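Local coordinates for activating signal cointegrator 1 complex subunit 2 (Homo sapiens, PDB 6YXQ), which binds polyubiquitin chains and, as a subunit of the ASCC complex, recruits ASCC3 and ALKBH3 to sites of DNA alkylation damage, at residues L362-A373 and Y398-W407; N211-Q219 and E231-M241. All coordinates share one frame; numbering follows the deposited sequence.

Contact 1 of 2, residues L362-A373 and Y398-W407; sequences LQEKRFLRDYDA and YILQAVESAW
Trp407 lays one face of its indole over Arg369, whose CG sits 4.0 Å from the centroid of the five-membered ring in a CH-pi contact. With CG of Arg369 anti to the backbone N (chi1 172°), this methylene is set over the indole, and the later bend at chi3 turns NE toward Ala406 O, a weak hydrogen bond. The indole NE1 donates to OD2 of Asp372 at 3.1 Å in a bent bond tilted from the indole plane, reaching the anti side of a carboxylate that stands almost upright to the ring, the planes 82° apart. Ala373 adds its CB beside CZ2 of the indole. An alanine in place of Trp407 would probably leave Asp372 OD2 without this donor and open a gap beside Arg369 CG and Ala373 CB. Here, in the N-terminal helical part of ASCC2, segments 365-373 and 398-407 of helices 365-374 and 394-408 cross almost perpendicularly, at -99°, with axes 8.3 Å apart. Alanines lie where the helices come close: Ala406 CB packs on Lys365 O and CB, and Ala402 CB takes Leu362 CD2 and Leu368 CD1. Leu368 CD2 meets Val403 CG2, while Leu362 CD1 comes to the edge of the Tyr398 ring at CD2, 3.6 Å away. In the second shell, Asp372 OD1 accepts from the backbone N of Val377, which would limit the turning of the carboxylate, and Arg366 bridges to Asp370 and Glu295.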
loop_
_atom_site.group_PDB
_atom_site.type_symbol
_atom_site.label_atom_id
_atom_site.label_comp_id
_atom_site.label_asym_id
_atom_site.label_seq_id
_atom_site.Cartn_x
_atom_site.Cartn_y
_atom_site.Cartn_z
ATOM N N LEU B 362 -7.520 36.723 7.774
ATOM C CA LEU B 362 -7.547 37.562 8.977
ATOM C C LEU B 362 -8.711 37.257 9.918
ATOM O O LEU B 362 -8.542 37.286 11.139
ATOM C CB LEU B 362 -7.625 39.043 8.602
ATOM C CG LEU B 362 -6.480 39.648 7.805
ATOM C CD1 LEU B 362 -6.812 41.083 7.433
ATOM C CD2 LEU B 362 -5.197 39.568 8.601
ATOM N N GLN B 363 -9.899 36.988 9.370
ATOM C CA GLN B 363 -11.086 36.806 10.199
ATOM C C GLN B 363 -11.174 35.426 10.846
ATOM O O GLN B 363 -12.012 35.232 11.735
ATOM C CB GLN B 363 -12.353 37.060 9.374
ATOM C CG GLN B 363 -12.818 38.514 9.373
ATOM C CD GLN B 363 -12.956 39.092 10.775
ATOM O OE1 GLN B 363 -12.194 39.974 11.169
ATOM N NE2 GLN B 363 -13.933 38.599 11.530
ATOM N N GLU B 364 -10.331 34.475 10.442
ATOM C CA GLU B 364 -10.403 33.101 10.945
ATOM C C GLU B 364 -9.586 32.965 12.231
ATOM O O GLU B 364 -8.550 32.297 12.284
ATOM C CB GLU B 364 -9.922 32.127 9.879
ATOM C CG GLU B 364 -10.322 32.499 8.468
ATOM C CD GLU B 364 -11.816 32.450 8.250
ATOM O OE1 GLU B 364 -12.519 31.812 9.057
ATOM O OE2 GLU B 364 -12.293 33.057 7.269
ATOM N N LYS B 365 -10.110 33.581 13.298
ATOM C CA LYS B 365 -9.298 33.818 14.492
ATOM C C LYS B 365 -8.906 32.519 15.190
ATOM O O LYS B 365 -7.775 32.390 15.673
ATOM C CB LYS B 365 -10.037 34.746 15.453
ATOM C CG LYS B 365 -10.291 36.146 14.904
ATOM C CD LYS B 365 -11.297 36.908 15.771
ATOM C CE LYS B 365 -10.699 37.311 17.122
ATOM N NZ LYS B 365 -11.658 38.082 17.963
ATOM N N ARG B 366 -9.813 31.543 15.252
ATOM C CA ARG B 366 -9.481 30.276 15.901
ATOM C C ARG B 366 -8.411 29.526 15.119
ATOM O O ARG B 366 -7.452 29.002 15.697
ATOM C CB ARG B 366 -10.733 29.412 16.056
ATOM C CG ARG B 366 -10.444 27.955 16.396
ATOM C CD ARG B 366 -9.672 27.824 17.695
ATOM N NE ARG B 366 -9.241 26.452 17.928
ATOM C CZ ARG B 366 -9.910 25.584 18.681
ATOM N NH1 ARG B 366 -11.038 25.957 19.276
ATOM N NH2 ARG B 366 -9.452 24.348 18.842
ATOM N N PHE B 367 -8.565 29.449 13.799
ATOM C CA PHE B 367 -7.517 28.842 12.995
ATOM C C PHE B 367 -6.223 29.634 13.099
ATOM O O PHE B 367 -5.137 29.052 13.166
ATOM C CB PHE B 367 -7.949 28.742 11.538
ATOM C CG PHE B 367 -6.808 28.521 10.598
ATOM C CD1 PHE B 367 -6.263 27.260 10.441
ATOM C CD2 PHE B 367 -6.260 29.577 9.889
ATOM C CE1 PHE B 367 -5.203 27.050 9.583
ATOM C CE2 PHE B 367 -5.199 29.373 9.031
ATOM C CZ PHE B 367 -4.671 28.108 8.878
ATOM N N LEU B 368 -6.315 30.966 13.095
ATOM C CA LEU B 368 -5.109 31.778 13.173
ATOM C C LEU B 368 -4.355 31.503 14.464
ATOM O O LEU B 368 -3.132 31.338 14.460
ATOM C CB LEU B 368 -5.456 33.261 13.064
ATOM C CG LEU B 368 -4.845 34.003 11.874
ATOM C CD1 LEU B 368 -5.117 35.491 12.004
ATOM C CD2 LEU B 368 -3.352 33.729 11.751
ATOM N N ARG B 369 -5.079 31.441 15.580
ATOM C CA ARG B 369 -4.451 31.237 16.881
ATOM C C ARG B 369 -3.686 29.919 16.920
ATOM O O ARG B 369 -2.498 29.886 17.260
ATOM C CB ARG B 369 -5.532 31.295 17.962
ATOM C CG ARG B 369 -5.103 30.919 19.363
ATOM C CD ARG B 369 -6.314 30.490 20.195
ATOM N NE ARG B 369 -7.563 31.114 19.757
ATOM C CZ ARG B 369 -8.774 30.657 20.060
ATOM N NH1 ARG B 369 -8.902 29.563 20.803
ATOM N NH2 ARG B 369 -9.854 31.289 19.617
ATOM N N ASP B 370 -4.347 28.824 16.535
ATOM C CA ASP B 370 -3.723 27.501 16.550
ATOM C C ASP B 370 -2.572 27.411 15.549
ATOM O O ASP B 370 -1.492 26.877 15.864
ATOM C CB ASP B 370 -4.782 26.436 16.244
ATOM C CG ASP B 370 -5.871 26.356 17.316
ATOM O OD1 ASP B 370 -5.759 27.037 18.363
ATOM O OD2 ASP B 370 -6.852 25.615 17.103
ATOM N N TYR B 371 -2.787 27.926 14.335
ATOM C CA TYR B 371 -1.741 27.911 13.319
ATOM C C TYR B 371 -0.520 28.696 13.770
ATOM O O TYR B 371 0.613 28.272 13.534
ATOM C CB TYR B 371 -2.261 28.477 11.998
ATOM C CG TYR B 371 -1.160 28.650 10.979
ATOM C CD1 TYR B 371 -0.660 27.558 10.288
ATOM C CD2 TYR B 371 -0.600 29.892 10.729
ATOM C CE1 TYR B 371 0.356 27.695 9.371
ATOM C CE2 TYR B 371 0.420 30.040 9.810
ATOM C CZ TYR B 371 0.892 28.933 9.132
ATOM O OH TYR B 371 1.909 29.057 8.214
ATOM N N ASP B 372 -0.727 29.870 14.371
ATOM C CA ASP B 372 0.389 30.643 14.895
ATOM C C ASP B 372 1.086 29.900 16.024
ATOM O O ASP B 372 2.316 29.955 16.147
ATOM C CB ASP B 372 -0.103 32.003 15.377
ATOM C CG ASP B 372 1.027 32.902 15.815
ATOM O OD1 ASP B 372 1.871 33.256 14.964
ATOM O OD2 ASP B 372 1.076 33.245 17.014
ATOM N N ALA B 373 0.318 29.201 16.863
ATOM C CA ALA B 373 0.930 28.415 17.926
ATOM C C ALA B 373 1.879 27.372 17.355
ATOM O O ALA B 373 2.945 27.116 17.929
ATOM C CB ALA B 373 -0.148 27.754 18.782
ATOM N N TYR B 398 -0.996 44.739 10.029
ATOM C CA TYR B 398 -2.352 44.247 10.261
ATOM C C TYR B 398 -2.367 42.742 10.494
ATOM O O TYR B 398 -3.036 42.262 11.419
ATOM C CB TYR B 398 -3.269 44.635 9.096
ATOM C CG TYR B 398 -2.972 43.969 7.766
ATOM C CD1 TYR B 398 -1.885 44.357 7.001
ATOM C CD2 TYR B 398 -3.801 42.973 7.265
ATOM C CE1 TYR B 398 -1.616 43.760 5.788
ATOM C CE2 TYR B 398 -3.543 42.369 6.049
ATOM C CZ TYR B 398 -2.449 42.767 5.313
ATOM O OH TYR B 398 -2.186 42.179 4.093
ATOM N N ILE B 399 -1.595 41.988 9.702
ATOM C CA ILE B 399 -1.548 40.536 9.871
ATOM C C ILE B 399 -1.170 40.182 11.304
ATOM O O ILE B 399 -1.846 39.385 11.971
ATOM C CB ILE B 399 -0.577 39.905 8.859
ATOM C CG1 ILE B 399 -1.130 40.025 7.437
ATOM C CG2 ILE B 399 -0.336 38.451 9.208
ATOM C CD1 ILE B 399 -0.099 39.857 6.345
ATOM N N LEU B 400 -0.114 40.812 11.819
ATOM C CA LEU B 400 0.289 40.535 13.193
ATOM C C LEU B 400 -0.800 40.952 14.170
ATOM O O LEU B 400 -1.100 40.215 15.121
ATOM C CB LEU B 400 1.607 41.237 13.514
ATOM C CG LEU B 400 2.833 40.648 12.811
ATOM C CD1 LEU B 400 4.008 41.605 12.887
ATOM C CD2 LEU B 400 3.195 39.301 13.415
ATOM N N GLN B 401 -1.444 42.106 13.928
ATOM C CA GLN B 401 -2.488 42.521 14.855
ATOM C C GLN B 401 -3.699 41.614 14.747
ATOM O O GLN B 401 -4.477 41.513 15.706
ATOM C CB GLN B 401 -2.883 43.988 14.650
ATOM C CG GLN B 401 -3.820 44.486 15.772
ATOM C CD GLN B 401 -3.513 45.896 16.266
ATOM O OE1 GLN B 401 -4.091 46.869 15.785
ATOM N NE2 GLN B 401 -2.625 46.004 17.257
ATOM N N ALA B 402 -3.851 40.916 13.619
ATOM C CA ALA B 402 -4.816 39.829 13.578
ATOM C C ALA B 402 -4.398 38.730 14.546
ATOM O O ALA B 402 -5.134 38.393 15.484
ATOM C CB ALA B 402 -4.945 39.289 12.156
ATOM N N VAL B 403 -3.179 38.210 14.365
ATOM C CA VAL B 403 -2.668 37.136 15.213
ATOM C C VAL B 403 -2.876 37.480 16.681
ATOM O O VAL B 403 -3.505 36.727 17.435
ATOM C CB VAL B 403 -1.183 36.874 14.911
ATOM C CG1 VAL B 403 -0.594 35.913 15.933
ATOM C CG2 VAL B 403 -1.017 36.338 13.501
ATOM N N GLU B 404 -2.373 38.649 17.087
ATOM C CA GLU B 404 -2.539 39.116 18.457
ATOM C C GLU B 404 -3.980 38.980 18.911
ATOM O O GLU B 404 -4.278 38.268 19.876
ATOM C CB GLU B 404 -2.084 40.566 18.573
ATOM C CG GLU B 404 -2.249 41.139 19.968
ATOM C CD GLU B 404 -1.271 42.260 20.243
ATOM O OE1 GLU B 404 -1.666 43.441 20.104
ATOM O OE2 GLU B 404 -0.108 41.957 20.589
ATOM N N SER B 405 -4.902 39.626 18.197
ATOM C CA SER B 405 -6.282 39.615 18.666
ATOM C C SER B 405 -6.852 38.204 18.654
ATOM O O SER B 405 -7.658 37.860 19.526
ATOM C CB SER B 405 -7.136 40.562 17.829
ATOM O OG SER B 405 -7.869 39.843 16.865
ATOM N N ALA B 406 -6.397 37.361 17.722
ATOM C CA ALA B 406 -6.834 35.969 17.700
ATOM C C ALA B 406 -6.522 35.281 19.021
ATOM O O ALA B 406 -7.343 34.527 19.556
ATOM C CB ALA B 406 -6.171 35.228 16.545
ATOM N N TRP B 407 -5.333 35.533 19.568
ATOM C CA TRP B 407 -5.021 35.000 20.886
ATOM C C TRP B 407 -5.842 35.702 21.959
ATOM O O TRP B 407 -6.407 35.050 22.848
ATOM C CB TRP B 407 -3.526 35.142 21.159
ATOM C CG TRP B 407 -2.667 34.167 20.399
ATOM C CD1 TRP B 407 -2.218 34.289 19.113
ATOM C CD2 TRP B 407 -2.149 32.927 20.888
ATOM N NE1 TRP B 407 -1.454 33.195 18.772
ATOM C CE2 TRP B 407 -1.397 32.346 19.846
ATOM C CE3 TRP B 407 -2.245 32.249 22.106
ATOM C CZ2 TRP B 407 -0.750 31.124 19.988
ATOM C CZ3 TRP B 407 -1.603 31.037 22.245
ATOM C CH2 TRP B 407 -0.866 30.486 21.194
#

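Contact 2 of 2, residues N211-Q219 and E231-M241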
loop_
_atom_site.group_PDB
_atom_site.type_symbol
_atom_site.label_atom_id
_atom_site.label_comp_id
_atom_site.label_asym_id
_atom_site.label_seq_id
_atom_site.Cartn_x
_atom_site.Cartn_y
_atom_site.Cartn_z
ATOM N N ASN B 211 -18.538 18.396 1.940
ATOM C CA ASN B 211 -19.438 17.315 2.323
ATOM C C ASN B 211 -19.415 17.108 3.827
ATOM O O ASN B 211 -20.467 17.069 4.479
ATOM C CB ASN B 211 -19.054 16.034 1.591
ATOM C CG ASN B 211 -19.484 16.055 0.145
ATOM O OD1 ASN B 211 -20.455 16.730 -0.213
ATOM N ND2 ASN B 211 -18.766 15.321 -0.700
ATOM N N ILE B 212 -18.211 17.028 4.400
ATOM C CA ILE B 212 -18.077 16.895 5.846
ATOM C C ILE B 212 -18.861 18.002 6.538
ATOM O O ILE B 212 -19.747 17.740 7.364
ATOM C CB ILE B 212 -16.588 16.901 6.240
ATOM C CG1 ILE B 212 -15.909 15.638 5.682
ATOM C CG2 ILE B 212 -16.417 17.046 7.752
ATOM C CD1 ILE B 212 -14.403 15.579 5.855
ATOM N N LEU B 213 -18.595 19.254 6.150
ATOM C CA LEU B 213 -19.365 20.374 6.679
ATOM C C LEU B 213 -20.853 20.137 6.484
ATOM O O LEU B 213 -21.633 20.165 7.444
ATOM C CB LEU B 213 -18.936 21.673 5.996
ATOM C CG LEU B 213 -17.534 22.170 6.348
ATOM C CD1 LEU B 213 -17.146 23.351 5.475
ATOM C CD2 LEU B 213 -17.457 22.531 7.828
ATOM N N GLN B 214 -21.251 19.841 5.247
ATOM C CA GLN B 214 -22.662 19.653 4.955
ATOM C C GLN B 214 -23.254 18.484 5.729
ATOM O O GLN B 214 -24.459 18.479 5.998
ATOM C CB GLN B 214 -22.851 19.455 3.453
ATOM C CG GLN B 214 -24.169 19.984 2.927
ATOM C CD GLN B 214 -24.109 20.292 1.450
ATOM O OE1 GLN B 214 -23.063 20.694 0.933
ATOM N NE2 GLN B 214 -25.233 20.105 0.756
ATOM N N HIS B 215 -22.434 17.504 6.118
ATOM C CA HIS B 215 -22.978 16.385 6.877
ATOM C C HIS B 215 -23.184 16.744 8.342
ATOM O O HIS B 215 -24.051 16.160 9.001
ATOM C CB HIS B 215 -22.067 15.164 6.747
ATOM C CG HIS B 215 -22.798 13.859 6.816
ATOM N ND1 HIS B 215 -22.805 13.068 7.944
ATOM C CD2 HIS B 215 -23.550 13.210 5.896
ATOM C CE1 HIS B 215 -23.528 11.987 7.717
ATOM N NE2 HIS B 215 -23.991 12.048 6.482
ATOM N N CYS B 216 -22.414 17.701 8.865
ATOM C CA CYS B 216 -22.597 18.169 10.232
ATOM C C CYS B 216 -23.503 19.387 10.319
ATOM O O CYS B 216 -23.676 19.931 11.413
ATOM C CB CYS B 216 -21.246 18.495 10.875
ATOM S SG CYS B 216 -19.941 17.281 10.573
ATOM N N GLY B 217 -24.087 19.820 9.204
ATOM C CA GLY B 217 -24.895 21.021 9.192
ATOM C C GLY B 217 -24.119 22.261 9.595
ATOM O O GLY B 217 -24.593 23.073 10.396
ATOM N N LEU B 218 -22.920 22.423 9.041
ATOM C CA LEU B 218 -22.059 23.535 9.406
ATOM C C LEU B 218 -21.856 24.533 8.276
ATOM O O LEU B 218 -21.999 25.739 8.497
ATOM C CB LEU B 218 -20.710 22.996 9.901
ATOM C CG LEU B 218 -20.857 22.279 11.250
ATOM C CD1 LEU B 218 -19.603 21.546 11.625
ATOM C CD2 LEU B 218 -21.243 23.260 12.355
ATOM N N GLN B 219 -21.551 24.055 7.070
ATOM C CA GLN B 219 -21.290 24.895 5.891
ATOM C C GLN B 219 -20.434 26.132 6.191
ATOM O O GLN B 219 -19.613 26.135 7.108
ATOM C CB GLN B 219 -22.613 25.321 5.227
ATOM C CG GLN B 219 -23.391 26.442 5.922
ATOM C CD GLN B 219 -22.904 27.838 5.556
ATOM O OE1 GLN B 219 -22.607 28.121 4.396
ATOM N NE2 GLN B 219 -22.815 28.714 6.553
ATOM N N GLU B 231 -27.375 20.064 -1.656
ATOM C CA GLU B 231 -28.702 20.381 -1.145
ATOM C C GLU B 231 -29.146 19.331 -0.123
ATOM O O GLU B 231 -30.052 18.543 -0.387
ATOM C CB GLU B 231 -29.701 20.485 -2.298
ATOM C CG GLU B 231 -30.779 21.529 -2.090
ATOM C CD GLU B 231 -32.084 20.917 -1.640
ATOM O OE1 GLU B 231 -32.266 19.701 -1.860
ATOM O OE2 GLU B 231 -32.925 21.647 -1.077
ATOM N N GLU B 232 -28.497 19.326 1.040
ATOM C CA GLU B 232 -28.782 18.379 2.120
ATOM C C GLU B 232 -29.565 19.125 3.192
ATOM O O GLU B 232 -28.979 19.847 4.010
ATOM C CB GLU B 232 -27.490 17.777 2.658
ATOM C CG GLU B 232 -27.127 16.437 2.034
ATOM C CD GLU B 232 -26.290 15.567 2.948
ATOM O OE1 GLU B 232 -26.876 14.888 3.806
ATOM O OE2 GLU B 232 -25.047 15.549 2.800
ATOM N N ARG B 233 -30.897 18.957 3.152
ATOM C CA ARG B 233 -31.829 19.424 4.188
ATOM C C ARG B 233 -31.208 19.230 5.562
ATOM O O ARG B 233 -30.803 18.115 5.889
ATOM C CB ARG B 233 -33.155 18.647 4.122
ATOM C CG ARG B 233 -34.173 18.860 2.964
ATOM C CD ARG B 233 -34.917 20.166 3.128
ATOM N NE ARG B 233 -33.955 21.192 2.752
ATOM C CZ ARG B 233 -33.784 22.326 3.399
ATOM N NH1 ARG B 233 -32.829 23.097 3.003
ATOM N NH2 ARG B 233 -34.543 22.658 4.436
ATOM N N GLY B 234 -31.195 20.298 6.369
ATOM C CA GLY B 234 -30.692 20.347 7.733
ATOM C C GLY B 234 -30.375 19.032 8.412
ATOM O O GLY B 234 -31.260 18.344 8.930
ATOM N N ARG B 235 -29.105 18.651 8.370
ATOM C CA ARG B 235 -28.606 17.525 9.143
ATOM C C ARG B 235 -28.191 17.991 10.533
ATOM O O ARG B 235 -27.946 19.176 10.772
ATOM C CB ARG B 235 -27.416 16.868 8.453
ATOM C CG ARG B 235 -27.737 16.259 7.121
ATOM C CD ARG B 235 -26.736 15.169 6.793
ATOM N NE ARG B 235 -26.968 13.931 7.532
ATOM C CZ ARG B 235 -27.332 12.788 6.957
ATOM N NH1 ARG B 235 -27.519 12.740 5.644
ATOM N NH2 ARG B 235 -27.521 11.696 7.688
ATOM N N LEU B 236 -28.083 17.034 11.445
ATOM C CA LEU B 236 -27.850 17.353 12.843
ATOM C C LEU B 236 -26.400 17.734 13.100
ATOM O O LEU B 236 -25.473 17.116 12.571
ATOM C CB LEU B 236 -28.234 16.167 13.722
ATOM C CG LEU B 236 -29.732 15.907 13.776
ATOM C CD1 LEU B 236 -30.005 14.591 14.492
ATOM C CD2 LEU B 236 -30.432 17.082 14.446
ATOM N N THR B 237 -26.213 18.754 13.937
ATOM C CA THR B 237 -24.882 19.143 14.361
ATOM C C THR B 237 -24.236 18.004 15.151
ATOM O O THR B 237 -24.928 17.105 15.634
ATOM C CB THR B 237 -24.947 20.416 15.205
ATOM O OG1 THR B 237 -25.624 20.142 16.439
ATOM C CG2 THR B 237 -25.679 21.519 14.448
ATOM N N PRO B 238 -22.905 18.007 15.270
ATOM C CA PRO B 238 -22.234 16.920 16.003
ATOM C C PRO B 238 -22.752 16.704 17.415
ATOM O O PRO B 238 -22.655 15.583 17.933
ATOM C CB PRO B 238 -20.764 17.360 16.004
ATOM C CG PRO B 238 -20.617 18.180 14.775
ATOM C CD PRO B 238 -21.944 18.855 14.536
ATOM N N SER B 239 -23.307 17.735 18.055
ATOM C CA SER B 239 -23.819 17.564 19.411
ATOM C C SER B 239 -25.049 16.668 19.439
ATOM O O SER B 239 -25.297 15.985 20.439
ATOM C CB SER B 239 -24.139 18.925 20.025
ATOM O OG SER B 239 -23.147 19.874 19.675
ATOM N N ASP B 240 -25.816 16.638 18.351
ATOM C CA ASP B 240 -27.067 15.888 18.299
ATOM C C ASP B 240 -26.930 14.567 17.556
ATOM O O ASP B 240 -27.403 13.539 18.041
ATOM C CB ASP B 240 -28.155 16.747 17.652
ATOM C CG ASP B 240 -28.121 18.171 18.150
ATOM O OD1 ASP B 240 -28.031 18.347 19.383
ATOM O OD2 ASP B 240 -28.178 19.106 17.320
HETATM N N MSE B 241 -26.285 14.584 16.394
HETATM C CA MSE B 241 -26.113 13.412 15.547
HETATM C C MSE B 241 -25.787 12.113 16.295
HETATM O O MSE B 241 -25.148 12.132 17.356
HETATM C CB MSE B 241 -25.020 13.695 14.527
HETATM C CG MSE B 241 -23.636 13.737 15.106
HETATM SE SE MSE B 241 -22.365 13.822 13.627
HETATM C CE MSE B 241 -23.206 15.075 12.439
#
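Arg235 lies flat on His215: guanidinium and imidazole centres are 4.0 Å apart, their planes only 20° from parallel, and NE2 of the ring sits beneath the middle of the guanidinium, 3.5 Å from CZ. CD of the arginine lies over the ring in a CH-pi contact, and the bend at chi3 (76°) then lays NE and the guanidinium on the same face. Glu232 is poorly ordered, but as modelled its OE1 receives NH1 at the guanidinium edge, in a nearly straight salt bridge of 2.9 Å that lies in the guanidinium plane and would limit its rotation. In this guanidinium-imidazole stack the loop supplies both the arginine and its counter-ion, and the helix end supplies the ring.

The close packing lies further along the loop, around Cys216. Its carbonyl oxygen receives a CA-H...O contact from Thr237, 3.3 Å from CA, and its CB touches Pro238 CD at 3.7 Å. The methyl CE of selenomethionine Met241 fits against Cys216 CA and His215 O. Gly217, with positive phi, ends the helical path, and a CB there would run into Arg235 O. The other end is looser and more exposed: there the aliphatic CG of Gln214 lies near CB of Glu232.

Contact 2 thus folds the loop back under the C-terminal end of helix 193-216, just before helix 243-266, whose Ile249 packs on His215 and Cys216, while Pro238 leans on Glu293 and Ala297 of helix 279-300.

Contact 1 joins two helices near the end of the modelled chain; contact 2 joins a helix end to the loop that follows it. Both are partly buried. Contact 1 combines an interface of alanine, leucine and valine with a polar end at Trp407 and Asp372, and contact 2 sets a cluster of Cys216, Pro238 and Met241 beside an arginine stack. Both place an arginine against an aromatic ring, but in 362-373/398-407 it is the CG methylene that lies over the indole, whereas in 211-219/231-241 the guanidinium itself is stacked. They share no segment, lie about 26 Å apart between centres and do not touch, yet helix 279-300 borders both.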